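Local coordinates for protein nigritoxine (Vibrio nigripulchritudo, PDB 5M41) that acts as a bacterial toxin against crustaceans and insects, with a fold that was new when its structure was determined, at residues L554-K557 / D558-N561; T588-K592 / G593-N597; T664-L667 / Q668-I671. One frame throughout, in Å; residues are numbered along the deposited sequence.

Contact 1 of 3, residues L554-K557 / D558-N561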
loop_
_atom_site.group_PDB
_atom_site.type_symbol
_atom_site.label_atom_id
_atom_site.label_comp_id
_atom_site.label_asym_id
_atom_site.label_seq_id
_atom_site.Cartn_x
_atom_site.Cartn_y
_atom_site.Cartn_z
ATOM N N LEU A 554 6.117 -20.828 -10.053
ATOM C CA LEU A 554 5.337 -20.625 -8.829
ATOM C C LEU A 554 4.023 -21.416 -8.876
ATOM O O LEU A 554 3.674 -22.104 -7.924
ATOM C CB LEU A 554 5.017 -19.134 -8.599
ATOM C CG LEU A 554 6.080 -18.173 -8.016
ATOM C CD1 LEU A 554 5.475 -16.776 -7.889
ATOM C CD2 LEU A 554 6.600 -18.647 -6.666
ATOM N N GLN A 555 3.297 -21.291 -9.981
ATOM C CA GLN A 555 2.010 -21.973 -10.154
ATOM C C GLN A 555 2.183 -23.494 -10.036
ATOM O O GLN A 555 1.356 -24.167 -9.436
ATOM C CB GLN A 555 1.422 -21.598 -11.514
ATOM C CG GLN A 555 -0.062 -21.885 -11.693
ATOM C CD GLN A 555 -0.532 -21.530 -13.088
ATOM O OE1 GLN A 555 -0.655 -22.402 -13.944
ATOM N NE2 GLN A 555 -0.746 -20.245 -13.335
ATOM N N HIS A 556 3.280 -24.020 -10.568
ATOM C CA HIS A 556 3.596 -25.455 -10.469
ATOM C C HIS A 556 4.784 -25.761 -9.596
ATOM O O HIS A 556 5.592 -26.685 -9.874
ATOM C CB HIS A 556 3.723 -26.031 -11.866
ATOM C CG HIS A 556 2.425 -26.003 -12.610
ATOM N ND1 HIS A 556 1.517 -26.978 -12.489
ATOM C CD2 HIS A 556 1.852 -25.023 -13.414
ATOM C CE1 HIS A 556 0.419 -26.660 -13.224
ATOM N NE2 HIS A 556 0.632 -25.468 -13.788
ATOM N N LYS A 557 4.862 -25.018 -8.489
ATOM C CA LYS A 557 6.048 -25.051 -7.604
ATOM C C LYS A 557 6.340 -26.402 -6.966
ATOM O O LYS A 557 7.477 -26.663 -6.608
ATOM C CB LYS A 557 5.959 -23.971 -6.510
ATOM C CG LYS A 557 4.755 -24.110 -5.589
ATOM C CD LYS A 557 4.938 -23.158 -4.414
ATOM C CE LYS A 557 3.873 -23.372 -3.356
ATOM N NZ LYS A 557 4.147 -22.475 -2.191
ATOM N N ASP A 558 5.320 -27.254 -6.843
ATOM C CA ASP A 558 5.455 -28.568 -6.196
ATOM C C ASP A 558 5.915 -29.717 -7.097
ATOM O O ASP A 558 6.250 -30.786 -6.596
ATOM C CB ASP A 558 4.128 -28.965 -5.535
ATOM C CG ASP A 558 3.637 -27.929 -4.535
ATOM O OD1 ASP A 558 4.435 -27.513 -3.665
ATOM O OD2 ASP A 558 2.452 -27.530 -4.616
ATOM N N ASP A 559 5.915 -29.524 -8.414
ATOM C CA ASP A 559 6.230 -30.629 -9.337
ATOM C C ASP A 559 7.720 -30.769 -9.594
ATOM O O ASP A 559 8.445 -29.767 -9.671
ATOM C CB ASP A 559 5.520 -30.466 -10.685
ATOM C CG ASP A 559 4.008 -30.245 -10.552
ATOM O OD1 ASP A 559 3.324 -30.999 -9.823
ATOM O OD2 ASP A 559 3.501 -29.306 -11.201
ATOM N N PHE A 560 8.153 -32.018 -9.769
ATOM C CA PHE A 560 9.558 -32.360 -10.008
ATOM C C PHE A 560 9.737 -32.854 -11.428
ATOM O O PHE A 560 8.801 -33.391 -12.040
ATOM C CB PHE A 560 10.028 -33.449 -9.040
ATOM C CG PHE A 560 10.161 -32.990 -7.617
ATOM C CD1 PHE A 560 11.430 -32.745 -7.069
ATOM C CD2 PHE A 560 9.038 -32.842 -6.804
ATOM C CE1 PHE A 560 11.574 -32.336 -5.749
ATOM C CE2 PHE A 560 9.171 -32.447 -5.478
ATOM C CZ PHE A 560 10.438 -32.181 -4.955
ATOM N N ASN A 561 10.944 -32.644 -11.951
ATOM C CA ASN A 561 11.354 -33.142 -13.257
ATOM C C ASN A 561 12.726 -33.737 -13.116
ATOM O O ASN A 561 13.477 -33.354 -12.209
ATOM C CB ASN A 561 11.428 -32.015 -14.281
ATOM C CG ASN A 561 10.084 -31.423 -14.579
ATOM O OD1 ASN A 561 9.737 -30.335 -14.077
ATOM N ND2 ASN A 561 9.293 -32.141 -15.355
#
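A type I beta turn from His556 to Asp559 makes this local contact, carrying the chain out of the C-terminal end of helix 546-555 and into strand 560-562, an outermost strand of a six-stranded antiparallel sheet. His556 is the first residue to leave helical geometry. Its carbonyl oxygen receives the closing bond of the turn: Asp559 N lies 3.2 Å from His556 O, with a nearly straight N-H...O angle of 168°. The donor stands well above the carbonyl plane, and Asn577 ND2 also binds this oxygen.

The same two residues meet through their side chains. The carboxylate of Asp559 comes to the edge of the imidazole, near the ring plane, and the two flat groups are inclined by 34°. The ring's stronger polar partner is met by its other nitrogen: NE2 donates to Val497 O in strand 496-500, which helps fix the ring's rotation.

Lys557 and Asp558 run side by side in the same direction without pairing, since Lys557 NZ stays 5.3 Å from Asp558 OD1. The lysine chain is extended beyond CG and carries its ammonium to a salt bridge with Glu696 of helix 688-704. Back at the turn, His556 ND1 reaches Asp559 OD2 at 3.3 Å, a weak, bent hydrogen bond.

Contact 2 of 3, residues T588-K592 / G593-N597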
loop_
_atom_site.group_PDB
_atom_site.type_symbol
_atom_site.label_atom_id
_atom_site.label_comp_id
_atom_site.label_asym_id
_atom_site.label_seq_id
_atom_site.Cartn_x
_atom_site.Cartn_y
_atom_site.Cartn_z
ATOM N N THR A 588 21.580 -43.030 -8.877
ATOM C CA THR A 588 21.845 -43.810 -10.075
ATOM C C THR A 588 20.791 -44.908 -10.147
ATOM O O THR A 588 20.571 -45.627 -9.164
ATOM C CB THR A 588 23.251 -44.445 -10.070
ATOM O OG1 THR A 588 23.257 -45.566 -9.192
ATOM C CG2 THR A 588 24.308 -43.473 -9.616
ATOM N N PHE A 589 20.115 -44.998 -11.289
ATOM C CA PHE A 589 19.189 -46.092 -11.575
ATOM C C PHE A 589 19.947 -47.412 -11.586
ATOM O O PHE A 589 21.033 -47.497 -12.157
ATOM C CB PHE A 589 18.531 -45.897 -12.941
ATOM C CG PHE A 589 17.688 -44.660 -13.043
ATOM C CD1 PHE A 589 16.359 -44.671 -12.622
ATOM C CD2 PHE A 589 18.217 -43.484 -13.571
ATOM C CE1 PHE A 589 15.568 -43.526 -12.725
ATOM C CE2 PHE A 589 17.437 -42.339 -13.671
ATOM C CZ PHE A 589 16.111 -42.362 -13.247
ATOM N N GLU A 590 19.413 -48.429 -10.922
ATOM C CA GLU A 590 20.027 -49.755 -11.014
ATOM C C GLU A 590 19.141 -50.616 -11.887
ATOM O O GLU A 590 18.096 -50.135 -12.338
ATOM C CB GLU A 590 20.259 -50.365 -9.638
ATOM C CG GLU A 590 21.234 -49.557 -8.775
ATOM C CD GLU A 590 22.690 -49.619 -9.241
ATOM O OE1 GLU A 590 22.988 -50.207 -10.295
ATOM O OE2 GLU A 590 23.563 -49.066 -8.540
ATOM N N GLN A 591 19.562 -51.859 -12.158
ATOM C CA GLN A 591 18.761 -52.778 -12.963
ATOM C C GLN A 591 17.380 -52.869 -12.304
ATOM O O GLN A 591 16.358 -52.822 -12.976
ATOM C CB GLN A 591 19.447 -54.155 -13.102
ATOM C CG GLN A 591 19.248 -54.829 -14.457
ATOM C CD GLN A 591 20.395 -54.607 -15.448
ATOM O OE1 GLN A 591 21.519 -55.098 -15.253
ATOM N NE2 GLN A 591 20.101 -53.899 -16.543
ATOM N N LYS A 592 17.374 -52.950 -10.975
ATOM C CA LYS A 592 16.163 -52.753 -10.182
ATOM C C LYS A 592 16.433 -51.740 -9.064
ATOM O O LYS A 592 17.485 -51.782 -8.414
ATOM C CB LYS A 592 15.703 -54.074 -9.580
ATOM C CG LYS A 592 14.217 -54.128 -9.269
ATOM C CD LYS A 592 13.821 -55.513 -8.772
ATOM C CE LYS A 592 14.324 -55.768 -7.355
ATOM N NZ LYS A 592 14.153 -57.198 -6.976
ATOM N N GLY A 593 15.486 -50.836 -8.847
ATOM C CA GLY A 593 15.615 -49.818 -7.800
ATOM C C GLY A 593 16.647 -48.753 -8.138
ATOM O O GLY A 593 16.961 -48.524 -9.314
ATOM N N ILE A 594 17.178 -48.101 -7.104
ATOM C CA ILE A 594 18.165 -47.036 -7.278
ATOM C C ILE A 594 19.309 -47.200 -6.292
ATOM O O ILE A 594 19.213 -47.976 -5.343
ATOM C CB ILE A 594 17.530 -45.645 -7.079
ATOM C CG1 ILE A 594 17.123 -45.435 -5.603
ATOM C CG2 ILE A 594 16.374 -45.441 -8.061
ATOM C CD1 ILE A 594 16.460 -44.097 -5.316
ATOM N N SER A 595 20.388 -46.453 -6.504
ATOM C CA SER A 595 21.460 -46.390 -5.521
ATOM C C SER A 595 22.041 -44.978 -5.394
ATOM O O SER A 595 21.802 -44.116 -6.230
ATOM C CB SER A 595 22.561 -47.421 -5.842
ATOM O OG SER A 595 23.329 -47.015 -6.961
ATOM N N ASN A 596 22.814 -44.760 -4.336
ATOM C CA ASN A 596 23.470 -43.476 -4.078
ATOM C C ASN A 596 22.474 -42.312 -3.979
ATOM O O ASN A 596 22.810 -41.174 -4.300
ATOM C CB ASN A 596 24.554 -43.203 -5.137
ATOM C CG ASN A 596 25.524 -42.111 -4.718
ATOM O OD1 ASN A 596 26.115 -42.160 -3.631
ATOM N ND2 ASN A 596 25.706 -41.123 -5.589
ATOM N N ASN A 597 21.251 -42.606 -3.534
ATOM C CA ASN A 597 20.240 -41.577 -3.346
ATOM C C ASN A 597 20.742 -40.521 -2.368
ATOM O O ASN A 597 21.194 -40.861 -1.273
ATOM C CB ASN A 597 18.954 -42.204 -2.829
ATOM C CG ASN A 597 17.784 -41.232 -2.813
ATOM O OD1 ASN A 597 17.827 -40.147 -3.413
ATOM N ND2 ASN A 597 16.708 -41.635 -2.131
#
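Thr588 and Ser595 face each other as an antiparallel hydrogen-bonded pair, with Thr588 N 2.9 Å from Ser595 O and Ser595 N 2.8 Å from Thr588 O. Phe589 and Ile594 follow as a non-hydrogen-bonded pair, their CA atoms 4.5 Å apart. Beyond them Glu590 N donates to Gly593 O at 2.9 Å, and the chain reverses through Gln591 and Lys592. Gly593 has a positive phi of 72°, a backbone conformation that favours glycine.

On the face carrying Thr588 and Ser595, three oxygens gather. Ser595 OG donates to Glu590 OE2 at 2.6 Å, meeting the carboxylate on its anti side and 22° out of its plane. Glu590 arrives there because its chain bends at chi2 (-71°), folding the carboxylate back over the neighbouring strand, with CG packed against Ser595 CB. Thr588 OG1 comes within 2.7 Å of the same Ser595 OG from a direction roughly at right angles to the bond to Glu590 OE2, so the three oxygens form a compact triangle with the serine at its corner. The acid lies over that face of the hairpin and links its turn to the first paired residues.

Phe589 and Ile594 point to the other face. Phe589 is buried against Leu478 and Leu566 and meets the ring of His587 edge-to-face, while Ile594 touches Ala476. This is the end of a beta hairpin, strands 583-589 and 594-601, joining two central strands of the six-stranded antiparallel sheet at the surface of the protein.

Contact 3 of 3, residues T664-L667 / Q668-I671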
loop_
_atom_site.group_PDB
_atom_site.type_symbol
_atom_site.label_atom_id
_atom_site.label_comp_id
_atom_site.label_asym_id
_atom_site.label_seq_id
_atom_site.Cartn_x
_atom_site.Cartn_y
_atom_site.Cartn_z
ATOM N N THR A 664 26.844 -36.052 11.987
ATOM C CA THR A 664 25.590 -36.056 12.745
ATOM C C THR A 664 24.809 -34.751 12.494
ATOM O O THR A 664 23.750 -34.532 13.071
ATOM C CB THR A 664 25.894 -36.180 14.245
ATOM O OG1 THR A 664 26.755 -35.092 14.615
ATOM C CG2 THR A 664 26.620 -37.530 14.548
ATOM N N TYR A 665 25.338 -33.891 11.630
ATOM C CA TYR A 665 24.659 -32.653 11.225
ATOM C C TYR A 665 23.572 -32.967 10.213
ATOM O O TYR A 665 23.814 -33.676 9.234
ATOM C CB TYR A 665 25.656 -31.674 10.603
ATOM C CG TYR A 665 25.084 -30.319 10.267
ATOM C CD1 TYR A 665 24.944 -29.346 11.265
ATOM C CD2 TYR A 665 24.738 -29.976 8.947
ATOM C CE1 TYR A 665 24.440 -28.090 10.978
ATOM C CE2 TYR A 665 24.233 -28.704 8.646
ATOM C CZ TYR A 665 24.087 -27.773 9.680
ATOM O OH TYR A 665 23.606 -26.507 9.455
ATOM N N THR A 666 22.372 -32.450 10.451
ATOM C CA THR A 666 21.227 -32.830 9.624
ATOM C C THR A 666 20.772 -31.665 8.760
ATOM O O THR A 666 21.054 -30.505 9.079
ATOM C CB THR A 666 20.031 -33.261 10.489
ATOM O OG1 THR A 666 19.539 -32.111 11.188
ATOM C CG2 THR A 666 20.445 -34.361 11.503
ATOM N N LEU A 667 20.051 -31.980 7.679
ATOM C CA LEU A 667 19.382 -30.967 6.866
ATOM C C LEU A 667 18.450 -30.121 7.733
ATOM O O LEU A 667 18.321 -28.922 7.507
ATOM C CB LEU A 667 18.583 -31.609 5.719
ATOM C CG LEU A 667 17.870 -30.630 4.773
ATOM C CD1 LEU A 667 18.850 -29.763 3.984
ATOM C CD2 LEU A 667 16.968 -31.375 3.804
ATOM N N GLN A 668 17.791 -30.749 8.702
ATOM C CA GLN A 668 16.969 -30.002 9.660
ATOM C C GLN A 668 17.757 -28.912 10.419
ATOM O O GLN A 668 17.274 -27.783 10.552
ATOM C CB GLN A 668 16.297 -30.944 10.657
ATOM C CG GLN A 668 15.086 -30.302 11.310
ATOM C CD GLN A 668 14.505 -31.132 12.431
ATOM O OE1 GLN A 668 13.303 -31.406 12.438
ATOM N NE2 GLN A 668 15.347 -31.535 13.392
ATOM N N ASP A 669 18.959 -29.232 10.905
ATOM C CA ASP A 669 19.783 -28.201 11.558
ATOM C C ASP A 669 19.996 -27.027 10.601
ATOM O O ASP A 669 19.886 -25.868 11.003
ATOM C CB ASP A 669 21.152 -28.736 11.958
ATOM C CG ASP A 669 21.102 -29.780 13.066
ATOM O OD1 ASP A 669 20.108 -29.863 13.828
ATOM O OD2 ASP A 669 22.095 -30.532 13.145
ATOM N N PHE A 670 20.302 -27.345 9.340
ATOM C CA PHE A 670 20.555 -26.350 8.296
ATOM C C PHE A 670 19.333 -25.478 8.075
ATOM O O PHE A 670 19.405 -24.239 8.110
ATOM C CB PHE A 670 20.980 -27.035 6.977
ATOM C CG PHE A 670 21.265 -26.072 5.860
ATOM C CD1 PHE A 670 22.448 -25.341 5.843
ATOM C CD2 PHE A 670 20.368 -25.916 4.807
ATOM C CE1 PHE A 670 22.726 -24.453 4.813
ATOM C CE2 PHE A 670 20.637 -25.032 3.767
ATOM C CZ PHE A 670 21.815 -24.295 3.776
ATOM N N ILE A 671 18.197 -26.140 7.909
ATOM C CA ILE A 671 16.940 -25.454 7.635
ATOM C C ILE A 671 16.545 -24.548 8.799
ATOM O O ILE A 671 16.158 -23.388 8.594
ATOM C CB ILE A 671 15.824 -26.468 7.269
ATOM C CG1 ILE A 671 16.079 -27.048 5.862
ATOM C CG2 ILE A 671 14.435 -25.837 7.374
ATOM C CD1 ILE A 671 15.051 -28.088 5.418
HETATM O O HOH W 1 22.577 -25.215 11.564
#
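Leu667 and Ile671 cross at the start of helix 667-676, one turn apart, with Leu667 CG 3.9 Å from Ile671 CD1. Phe670, the residue before Ile671, adds to this apolar centre: its CD2 lies 4.2 Å from Leu667 CD1, and its CB packs on Tyr665 CE2. The tyrosine reaches forward over the first helical turn because its CG is anti to the backbone N (chi1 -175°). Its ring slides past the Asp669 side chain in the opposite direction, CE1 resting 3.5 Å from Asp669 CB, and its hydroxyl arrives at the edge of the Phe670 ring, in plane. Water 1 lies 2.7 Å from Tyr665 OH and donates a weak bond to Asp669 O, linking the phenol to the helix backbone.

The polar edge is a capping box. Thr666 occupies the N-cap, and Asp669 N donates to Thr666 OG1 at 3.0 Å, satisfying an amide of the first turn. In return Asp669 OD2 accepts a weak but straight bond from Thr666 N at 3.3 Å (171°); the stronger partner of this oxygen is Ser743 OG. Behind the cap the regular helical bonds begin, Phe670 N to Thr666 O and Ile671 N to Leu667 O.

Around this junction, helix 739-751 touches Tyr665 and supplies Ser743, helix 688-704 packs on Leu667, Phe670 and Ile671, and helix 719-731 meets Tyr665 and Phe670. Backbone bonds from Tyr665 to Leu714 and from Leu667 to Leu712 join the short strand 665-666 to the chain at strand 713-715.

Read from the N terminus, the three contacts come in series; none encloses or crosses another. Contact 1 closes the turn between helix 546-555 and strand 560-562, where the six-stranded antiparallel sheet begins. Two strands further along, contact 2 closes the hairpin of strands 583-589 and 594-601 in the same sheet, its centre about 24 Å from that of contact 1. Contact 3 closes the step from strand 665-666 into helix 667-676, after the chain has added strand 649-652. Neighbouring elements connect them: helix 688-704 touches side chains of both contact 1 and contact 3, while strand 713-715, at the far edge of the sheet, lies alongside strand 665-666.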